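Long-range contact in dephospho-CoA kinase (Legionella pneumophila subsp. pneumophila, PDB 4TTR), which probably catalyses the ATP-dependent phosphorylation of the 3'-hydroxyl of dephospho-CoA, the last step of coenzyme A biosynthesis: residues A33-D47 against Q113-E125. Sequence-based numbering, arbitrary orientation.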
ATOM      1  N   ALA A  33       2.692  -8.873   3.466  1.00 15.30           N
ATOM      2  CA  ALA A  33       2.970  -9.153   2.060  1.00 15.12           C
ATOM      3  C   ALA A  33       4.056 -10.214   1.921  1.00 14.00           C
ATOM      4  O   ALA A  33       3.951 -11.111   1.085  1.00 14.06           O
ATOM      5  CB  ALA A  33       3.378  -7.883   1.335  1.00 16.73           C
ATOM      6  N   GLU A  34       5.090 -10.118   2.751  1.00 16.29           N
ATOM      7  CA  GLU A  34       6.190 -11.075   2.711  0.58 16.76           C
ATOM      8  C   GLU A  34       5.708 -12.479   3.075  1.00 14.56           C
ATOM      9  O   GLU A  34       6.121 -13.462   2.460  1.00 14.84           O
ATOM     10  CB  GLU A  34       7.318 -10.633   3.653  0.58 17.82           C
ATOM     11  CG  GLU A  34       8.520 -11.576   3.702  0.58 19.89           C
ATOM     12  CD  GLU A  34       9.210 -11.747   2.355  0.58 21.33           C
ATOM     13  OE1 GLU A  34       9.966 -12.729   2.196  0.58 23.04           O
ATOM     14  OE2 GLU A  34       9.006 -10.902   1.456  0.58 21.91           O
ATOM     15  N   PHE A  35       4.830 -12.575   4.069  1.00 13.31           N
ATOM     16  CA  PHE A  35       4.299 -13.872   4.475  1.00 16.15           C
ATOM     17  C   PHE A  35       3.482 -14.491   3.340  1.00 12.98           C
ATOM     18  O   PHE A  35       3.585 -15.688   3.085  1.00 15.14           O
ATOM     19  CB  PHE A  35       3.451 -13.746   5.751  1.00 13.97           C
ATOM     20  CG  PHE A  35       4.263 -13.671   7.026  1.00 15.05           C
ATOM     21  CD1 PHE A  35       5.349 -14.508   7.230  1.00 15.94           C
ATOM     22  CD2 PHE A  35       3.938 -12.758   8.017  1.00 13.82           C
ATOM     23  CE1 PHE A  35       6.091 -14.439   8.393  1.00 17.48           C
ATOM     24  CE2 PHE A  35       4.681 -12.682   9.186  1.00 15.14           C
ATOM     25  CZ  PHE A  35       5.757 -13.523   9.372  1.00 16.69           C
ATOM     26  N   PHE A  36       2.683 -13.680   2.650  1.00 13.32           N
ATOM     27  CA  PHE A  36       1.955 -14.162   1.476  1.00 14.10           C
ATOM     28  C   PHE A  36       2.932 -14.593   0.391  1.00 14.65           C
ATOM     29  O   PHE A  36       2.734 -15.614  -0.276  1.00 10.84           O
ATOM     30  CB  PHE A  36       1.006 -13.089   0.936  1.00 12.83           C
ATOM     31  CG  PHE A  36      -0.319 -13.055   1.635  1.00 11.30           C
ATOM     32  CD1 PHE A  36      -1.255 -14.051   1.412  1.00 15.34           C
ATOM     33  CD2 PHE A  36      -0.626 -12.042   2.529  1.00 11.10           C
ATOM     34  CE1 PHE A  36      -2.474 -14.034   2.063  1.00 13.60           C
ATOM     35  CE2 PHE A  36      -1.845 -12.020   3.180  1.00 13.44           C
ATOM     36  CZ  PHE A  36      -2.770 -13.015   2.946  1.00  8.80           C
ATOM     37  N   SER A  37       3.996 -13.815   0.234  1.00 14.06           N
ATOM     38  CA  SER A  37       5.026 -14.111  -0.753  1.00 17.52           C
ATOM     39  C   SER A  37       5.643 -15.474  -0.473  1.00 16.91           C
ATOM     40  O   SER A  37       5.862 -16.277  -1.379  1.00 15.66           O
ATOM     41  CB  SER A  37       6.107 -13.025  -0.729  1.00 20.15           C
ATOM     42  OG  SER A  37       6.788 -12.955  -1.967  1.00 38.41           O
ATOM     43  N   GLU A  38       5.910 -15.727   0.802  1.00 16.45           N
ATOM     44  CA  GLU A  38       6.585 -16.945   1.213  1.00 18.57           C
ATOM     45  C   GLU A  38       5.671 -18.167   1.130  1.00 17.24           C
ATOM     46  O   GLU A  38       6.139 -19.299   1.232  1.00 19.91           O
ATOM     47  CB  GLU A  38       7.133 -16.774   2.629  1.00 17.17           C
ATOM     48  CG  GLU A  38       8.277 -15.772   2.702  1.00 18.81           C
ATOM     49  CD  GLU A  38       8.641 -15.384   4.123  1.00 20.54           C
ATOM     50  OE1 GLU A  38       8.039 -15.930   5.070  1.00 24.19           O
ATOM     51  OE2 GLU A  38       9.537 -14.534   4.295  1.00 25.14           O
ATOM     52  N   LEU A  39       4.375 -17.933   0.938  1.00 16.78           N
ATOM     53  CA  LEU A  39       3.424 -19.020   0.699  1.00 15.41           C
ATOM     54  C   LEU A  39       3.257 -19.279  -0.796  1.00 18.19           C
ATOM     55  O   LEU A  39       2.373 -20.027  -1.210  1.00 16.49           O
ATOM     56  CB  LEU A  39       2.069 -18.696   1.330  1.00 16.05           C
ATOM     57  CG  LEU A  39       2.030 -18.777   2.858  1.00 17.84           C
ATOM     58  CD1 LEU A  39       0.791 -18.084   3.405  1.00 15.74           C
ATOM     59  CD2 LEU A  39       2.084 -20.229   3.323  1.00 17.36           C
ATOM     60  N   GLY A  40       4.105 -18.643  -1.601  1.00 15.28           N
ATOM     61  CA  GLY A  40       4.125 -18.871  -3.031  1.00 15.35           C
ATOM     62  C   GLY A  40       3.147 -18.005  -3.798  1.00 17.06           C
ATOM     63  O   GLY A  40       2.860 -18.276  -4.964  1.00 15.09           O
ATOM     64  N   ILE A  41       2.628 -16.967  -3.151  1.00 12.15           N
ATOM     65  CA  ILE A  41       1.690 -16.062  -3.804  1.00 13.43           C
ATOM     66  C   ILE A  41       2.430 -14.912  -4.479  1.00 17.41           C
ATOM     67  O   ILE A  41       3.327 -14.308  -3.891  1.00 16.41           O
ATOM     68  CB  ILE A  41       0.661 -15.490  -2.807  1.00 14.96           C
ATOM     69  CG1 ILE A  41      -0.125 -16.624  -2.143  1.00 15.12           C
ATOM     70  CG2 ILE A  41      -0.294 -14.522  -3.507  1.00 13.47           C
ATOM     71  CD1 ILE A  41      -0.852 -17.556  -3.119  1.00 12.12           C
ATOM     72  N   ASN A  42       2.041 -14.623  -5.716  1.00 15.66           N
ATOM     73  CA  ASN A  42       2.566 -13.476  -6.446  1.00 17.67           C
ATOM     74  C   ASN A  42       2.055 -12.179  -5.829  1.00 16.77           C
ATOM     75  O   ASN A  42       0.846 -11.957  -5.755  1.00 16.50           O
ATOM     76  CB  ASN A  42       2.163 -13.542  -7.923  1.00 19.10           C
ATOM     77  CG  ASN A  42       2.940 -14.596  -8.716  1.00 21.80           C
ATOM     78  OD1 ASN A  42       3.018 -14.514  -9.940  1.00 23.75           O
ATOM     79  ND2 ASN A  42       3.509 -15.584  -8.028  1.00 26.09           N
ATOM     80  N   VAL A  43       2.974 -11.330  -5.386  1.00 13.89           N
ATOM     81  CA  VAL A  43       2.611 -10.041  -4.811  1.00 16.62           C
ATOM     82  C   VAL A  43       3.044  -8.914  -5.742  1.00 16.73           C
ATOM     83  O   VAL A  43       4.222  -8.789  -6.068  1.00 14.81           O
ATOM     84  CB  VAL A  43       3.245  -9.837  -3.426  1.00 17.64           C
ATOM     85  CG1 VAL A  43       2.797  -8.511  -2.823  1.00 17.69           C
ATOM     86  CG2 VAL A  43       2.880 -10.989  -2.505  1.00 17.04           C
ATOM     87  N   ILE A  44       2.080  -8.109  -6.172  1.00 13.39           N
ATOM     88  CA  ILE A  44       2.362  -6.929  -6.977  1.00 19.70           C
ATOM     89  C   ILE A  44       2.388  -5.703  -6.068  1.00 18.54           C
ATOM     90  O   ILE A  44       1.397  -5.391  -5.404  1.00 19.46           O
ATOM     91  CB  ILE A  44       1.317  -6.743  -8.098  1.00 18.73           C
ATOM     92  CG1 ILE A  44       1.298  -7.975  -9.010  1.00 18.83           C
ATOM     93  CG2 ILE A  44       1.629  -5.493  -8.914  1.00 20.47           C
ATOM     94  CD1 ILE A  44       0.161  -7.997 -10.010  1.00 18.22           C
ATOM     95  N   TYR A  45       3.532  -5.025  -6.032  1.00 18.81           N
ATOM     96  CA  TYR A  45       3.717  -3.851  -5.183  1.00 19.40           C
ATOM     97  C   TYR A  45       3.534  -2.559  -5.968  1.00 18.84           C
ATOM     98  O   TYR A  45       4.436  -2.133  -6.687  1.00 19.82           O
ATOM     99  CB  TYR A  45       5.106  -3.866  -4.547  1.00 22.53           C
ATOM    100  CG  TYR A  45       5.363  -5.063  -3.665  1.00 24.96           C
ATOM    101  CD1 TYR A  45       4.986  -5.059  -2.326  1.00 27.77           C
ATOM    102  CD2 TYR A  45       5.988  -6.197  -4.166  1.00 22.68           C
ATOM    103  CE1 TYR A  45       5.220  -6.155  -1.515  1.00 26.38           C
ATOM    104  CE2 TYR A  45       6.228  -7.295  -3.363  1.00 25.74           C
ATOM    105  CZ  TYR A  45       5.843  -7.271  -2.040  1.00 26.27           C
ATOM    106  OH  TYR A  45       6.081  -8.368  -1.243  1.00 33.92           O
ATOM    107  N   ALA A  46       2.369  -1.935  -5.823  1.00 18.12           N
ATOM    108  CA  ALA A  46       2.071  -0.704  -6.547  1.00 22.03           C
ATOM    109  C   ALA A  46       3.034   0.412  -6.158  1.00 21.22           C
ATOM    110  O   ALA A  46       3.320   1.297  -6.958  1.00 17.80           O
ATOM    111  CB  ALA A  46       0.642  -0.270  -6.294  1.00 22.31           C
ATOM    112  N   ASP A  47       3.531   0.363  -4.926  1.00 24.18           N
ATOM    113  CA  ASP A  47       4.470   1.366  -4.437  1.00 23.77           C
ATOM    114  C   ASP A  47       5.825   1.215  -5.117  1.00 23.87           C
ATOM    115  O   ASP A  47       6.476   2.208  -5.447  1.00 22.62           O
ATOM    116  CB  ASP A  47       4.624   1.258  -2.918  1.00 34.53           C
ATOM    117  CG  ASP A  47       5.556   2.312  -2.343  1.00 45.35           C
ATOM    118  OD1 ASP A  47       5.800   3.337  -3.018  1.00 48.09           O
ATOM    119  OD2 ASP A  47       6.034   2.120  -1.205  0.23 42.18           O
ATOM    120  N   GLN A 113       2.018  -7.894 -15.041  1.00 12.64           N
ATOM    121  CA  GLN A 113       2.354  -8.870 -14.015  1.00 17.34           C
ATOM    122  C   GLN A 113       1.212  -9.852 -13.773  1.00 14.83           C
ATOM    123  O   GLN A 113       1.450 -10.999 -13.409  1.00 15.49           O
ATOM    124  CB  GLN A 113       2.725  -8.160 -12.718  1.00 18.64           C
ATOM    125  CG  GLN A 113       3.964  -7.296 -12.849  1.00 22.76           C
ATOM    126  CD  GLN A 113       4.489  -6.806 -11.509  1.00 35.68           C
ATOM    127  OE1 GLN A 113       4.388  -7.498 -10.496  1.00 38.29           O
ATOM    128  NE2 GLN A 113       5.056  -5.605 -11.503  1.00 44.93           N
ATOM    129  N   LEU A 114      -0.021  -9.404 -13.979  1.00 12.37           N
ATOM    130  CA  LEU A 114      -1.175 -10.288 -13.854  1.00 15.75           C
ATOM    131  C   LEU A 114      -1.213 -11.320 -14.973  1.00 16.02           C
ATOM    132  O   LEU A 114      -1.589 -12.468 -14.745  1.00 15.21           O
ATOM    133  CB  LEU A 114      -2.479  -9.488 -13.861  1.00 16.50           C
ATOM    134  CG  LEU A 114      -2.837  -8.712 -12.593  1.00 14.22           C
ATOM    135  CD1 LEU A 114      -4.118  -7.924 -12.821  1.00 15.93           C
ATOM    136  CD2 LEU A 114      -2.988  -9.629 -11.390  1.00 19.79           C
ATOM    137  N   ILE A 115      -0.832 -10.910 -16.182  1.00 14.43           N
ATOM    138  CA  ILE A 115      -0.854 -11.813 -17.329  1.00 14.32           C
ATOM    139  C   ILE A 115       0.085 -12.992 -17.097  1.00 13.28           C
ATOM    140  O   ILE A 115      -0.183 -14.102 -17.548  1.00 16.24           O
ATOM    141  CB  ILE A 115      -0.469 -11.074 -18.633  1.00 15.27           C
ATOM    142  CG1 ILE A 115      -1.620 -10.168 -19.071  1.00 17.62           C
ATOM    143  CG2 ILE A 115      -0.158 -12.056 -19.758  1.00 17.19           C
ATOM    144  CD1 ILE A 115      -1.233  -9.121 -20.095  1.00 21.50           C
ATOM    145  N   VAL A 116       1.179 -12.747 -16.384  1.00 13.67           N
ATOM    146  CA  VAL A 116       2.170 -13.783 -16.127  1.00 14.62           C
ATOM    147  C   VAL A 116       2.113 -14.277 -14.678  1.00 14.94           C
ATOM    148  O   VAL A 116       3.087 -14.825 -14.164  1.00 14.32           O
ATOM    149  CB  VAL A 116       3.595 -13.276 -16.452  1.00 16.25           C
ATOM    150  CG1 VAL A 116       3.693 -12.895 -17.931  1.00 14.51           C
ATOM    151  CG2 VAL A 116       3.976 -12.097 -15.567  1.00 13.72           C
ATOM    152  N   CYS A 117       0.969 -14.093 -14.026  1.00 13.00           N
ATOM    153  CA  CYS A 117       0.792 -14.571 -12.656  1.00 15.22           C
ATOM    154  C   CYS A 117       0.807 -16.098 -12.608  1.00 16.82           C
ATOM    155  O   CYS A 117       0.047 -16.757 -13.316  1.00 17.58           O
ATOM    156  CB  CYS A 117      -0.515 -14.039 -12.063  1.00 17.48           C
ATOM    157  SG  CYS A 117      -0.850 -14.608 -10.373  1.00 19.12           S
ATOM    158  N   THR A 118       1.678 -16.648 -11.768  1.00 16.08           N
ATOM    159  CA  THR A 118       1.877 -18.093 -11.686  1.00 21.70           C
ATOM    160  C   THR A 118       1.213 -18.717 -10.457  1.00 22.29           C
ATOM    161  O   THR A 118       1.274 -19.931 -10.269  1.00 31.20           O
ATOM    162  CB  THR A 118       3.377 -18.435 -11.654  1.00 22.43           C
ATOM    163  OG1 THR A 118       4.019 -17.670 -10.627  1.00 24.55           O
ATOM    164  CG2 THR A 118       4.033 -18.121 -13.000  1.00 19.53           C
ATOM    165  N   SER A 119       0.588 -17.889  -9.623  1.00 20.74           N
ATOM    166  CA  SER A 119      -0.035 -18.366  -8.392  1.00 16.73           C
ATOM    167  C   SER A 119      -1.557 -18.465  -8.549  1.00 14.04           C
ATOM    168  O   SER A 119      -2.121 -17.878  -9.472  1.00 15.87           O
ATOM    169  CB  SER A 119       0.332 -17.446  -7.223  1.00 15.43           C
ATOM    170  OG  SER A 119      -0.025 -16.102  -7.484  1.00 16.70           O
ATOM    171  N   PRO A 120      -2.223 -19.220  -7.654  1.00 15.24           N
ATOM    172  CA  PRO A 120      -3.674 -19.444  -7.742  1.00 11.85           C
ATOM    173  C   PRO A 120      -4.487 -18.165  -7.571  1.00 13.76           C
ATOM    174  O   PRO A 120      -5.588 -18.050  -8.111  1.00 12.53           O
ATOM    175  CB  PRO A 120      -3.954 -20.422  -6.592  1.00 15.98           C
ATOM    176  CG  PRO A 120      -2.638 -21.016  -6.248  1.00 14.26           C
ATOM    177  CD  PRO A 120      -1.628 -19.963  -6.529  1.00 13.82           C
ATOM    178  N   TYR A 121      -3.958 -17.229  -6.792  1.00 13.91           N
ATOM    179  CA  TYR A 121      -4.528 -15.893  -6.706  1.00 12.28           C
ATOM    180  C   TYR A 121      -3.374 -14.917  -6.540  1.00 14.50           C
ATOM    181  O   TYR A 121      -2.248 -15.330  -6.256  1.00 11.34           O
ATOM    182  CB  TYR A 121      -5.527 -15.777  -5.550  1.00 12.20           C
ATOM    183  CG  TYR A 121      -4.902 -15.893  -4.180  1.00 13.45           C
ATOM    184  CD1 TYR A 121      -4.768 -17.129  -3.559  1.00 12.80           C
ATOM    185  CD2 TYR A 121      -4.443 -14.769  -3.510  1.00 11.08           C
ATOM    186  CE1 TYR A 121      -4.193 -17.242  -2.316  1.00 12.29           C
ATOM    187  CE2 TYR A 121      -3.866 -14.873  -2.264  1.00 10.57           C
ATOM    188  CZ  TYR A 121      -3.741 -16.111  -1.672  1.00 13.65           C
ATOM    189  OH  TYR A 121      -3.170 -16.227  -0.430  1.00 13.74           O
ATOM    190  N   CYS A 122      -3.657 -13.632  -6.727  1.00 14.09           N
ATOM    191  CA  CYS A 122      -2.627 -12.596  -6.707  1.00 15.49           C
ATOM    192  C   CYS A 122      -2.918 -11.566  -5.624  1.00 14.02           C
ATOM    193  O   CYS A 122      -4.071 -11.242  -5.353  1.00 15.25           O
ATOM    194  CB  CYS A 122      -2.537 -11.911  -8.077  1.00 18.13           C
ATOM    195  SG  CYS A 122      -1.199 -10.698  -8.249  1.00 33.03           S
ATOM    196  N   LEU A 123      -1.857 -11.064  -5.008  1.00 13.41           N
ATOM    197  CA  LEU A 123      -1.961 -10.015  -4.007  1.00 16.38           C
ATOM    198  C   LEU A 123      -1.419  -8.709  -4.578  1.00 14.87           C
ATOM    199  O   LEU A 123      -0.299  -8.665  -5.074  1.00 14.55           O
ATOM    200  CB  LEU A 123      -1.194 -10.412  -2.749  1.00 15.79           C
ATOM    201  CG  LEU A 123      -1.519  -9.636  -1.478  1.00 15.91           C
ATOM    202  CD1 LEU A 123      -2.879 -10.043  -0.932  1.00 16.31           C
ATOM    203  CD2 LEU A 123      -0.435  -9.877  -0.450  1.00 19.50           C
ATOM    204  N   ILE A 124      -2.231  -7.657  -4.521  1.00 14.47           N
ATOM    205  CA  ILE A 124      -1.835  -6.339  -5.001  1.00 13.55           C
ATOM    206  C   ILE A 124      -1.784  -5.354  -3.834  1.00 13.93           C
ATOM    207  O   ILE A 124      -2.819  -4.972  -3.288  1.00  9.86           O
ATOM    208  CB  ILE A 124      -2.809  -5.805  -6.076  1.00 15.07           C
ATOM    209  CG1 ILE A 124      -3.043  -6.856  -7.167  1.00 16.31           C
ATOM    210  CG2 ILE A 124      -2.267  -4.516  -6.681  1.00 16.69           C
ATOM    211  CD1 ILE A 124      -4.092  -6.465  -8.193  1.00 18.02           C
ATOM    212  N   GLU A 125      -0.577  -4.960  -3.445  1.00 15.58           N
ATOM    213  CA  GLU A 125      -0.403  -3.970  -2.389  1.00 18.57           C
ATOM    214  C   GLU A 125      -0.715  -2.578  -2.924  1.00 19.65           C
ATOM    215  O   GLU A 125      -0.070  -2.109  -3.861  1.00 21.62           O
ATOM    216  CB  GLU A 125       1.018  -4.015  -1.829  1.00 20.17           C
ATOM    217  CG  GLU A 125       1.209  -3.158  -0.587  1.00 31.18           C
ATOM    218  CD  GLU A 125       2.648  -3.132  -0.106  1.00 44.51           C
ATOM    219  OE1 GLU A 125       3.216  -2.025   0.008  0.38 36.60           O
ATOM    220  OE2 GLU A 125       3.206  -4.214   0.169  1.00 44.55           O
TER
HETATM  221  O   HOH W   1       5.691  -5.623  -8.156  1.00 19.80           O
HETATM  222  O   HOH W   2       2.418  -1.215  -2.597  1.00 31.42           O
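Val43, Ile44 and Tyr45 pair in parallel with Leu123, Ile124 and Glu125, setting edge strand 42-45 beside strand 122-125 in the 2-3-1-4-5 sheet of a P-loop kinase. The backbone ladder runs from Leu123 N to Asn42 O (2.9 Å), through Ile44 N to Leu123 O and Glu125 N to Ile44 O, to Ala46 N on Glu125 O, where helix 46-52 begins.

Polar side chains tie Asn42 to the turn after helix 92-115. Asn42, able both to accept and to donate, takes Thr118 N on OD1 (3.1 Å), the donor lying 52° out of the carbonyl plane, while ND2 gives a weak bond to Thr118 OG1. Ser119 OG accepts from Asn42 N (3.1 Å) and donates to Tyr121 O; with chi1 at 56°, OG sits between Ser119's own N and carbonyl carbon, from where the short side chain reaches both.

Apolar side chains pack on both faces of the strand pair and at its start. Ile41 lays CD1 over one face of the Tyr121 ring, a CH-pi contact 3.8 Å from the centroid, and Tyr121 OH, hydrogen-bonded to His204, meets the Phe36 edge. Leu123 CD2 packs against Phe36 of helix 29-38, which follows the P-loop. On the other face branched, wholly apolar Ile44 suits its buried place, CD1 meeting Cys122 SG and Leu114 CD2.

Toward the predicted ATP site Glu125 lies near Lys29; Glu125 OE2 lies at the Tyr45 ring edge, in its plane, 3.2 Å from Tyr45 CD1, the carboxylate turned 89° to the ring.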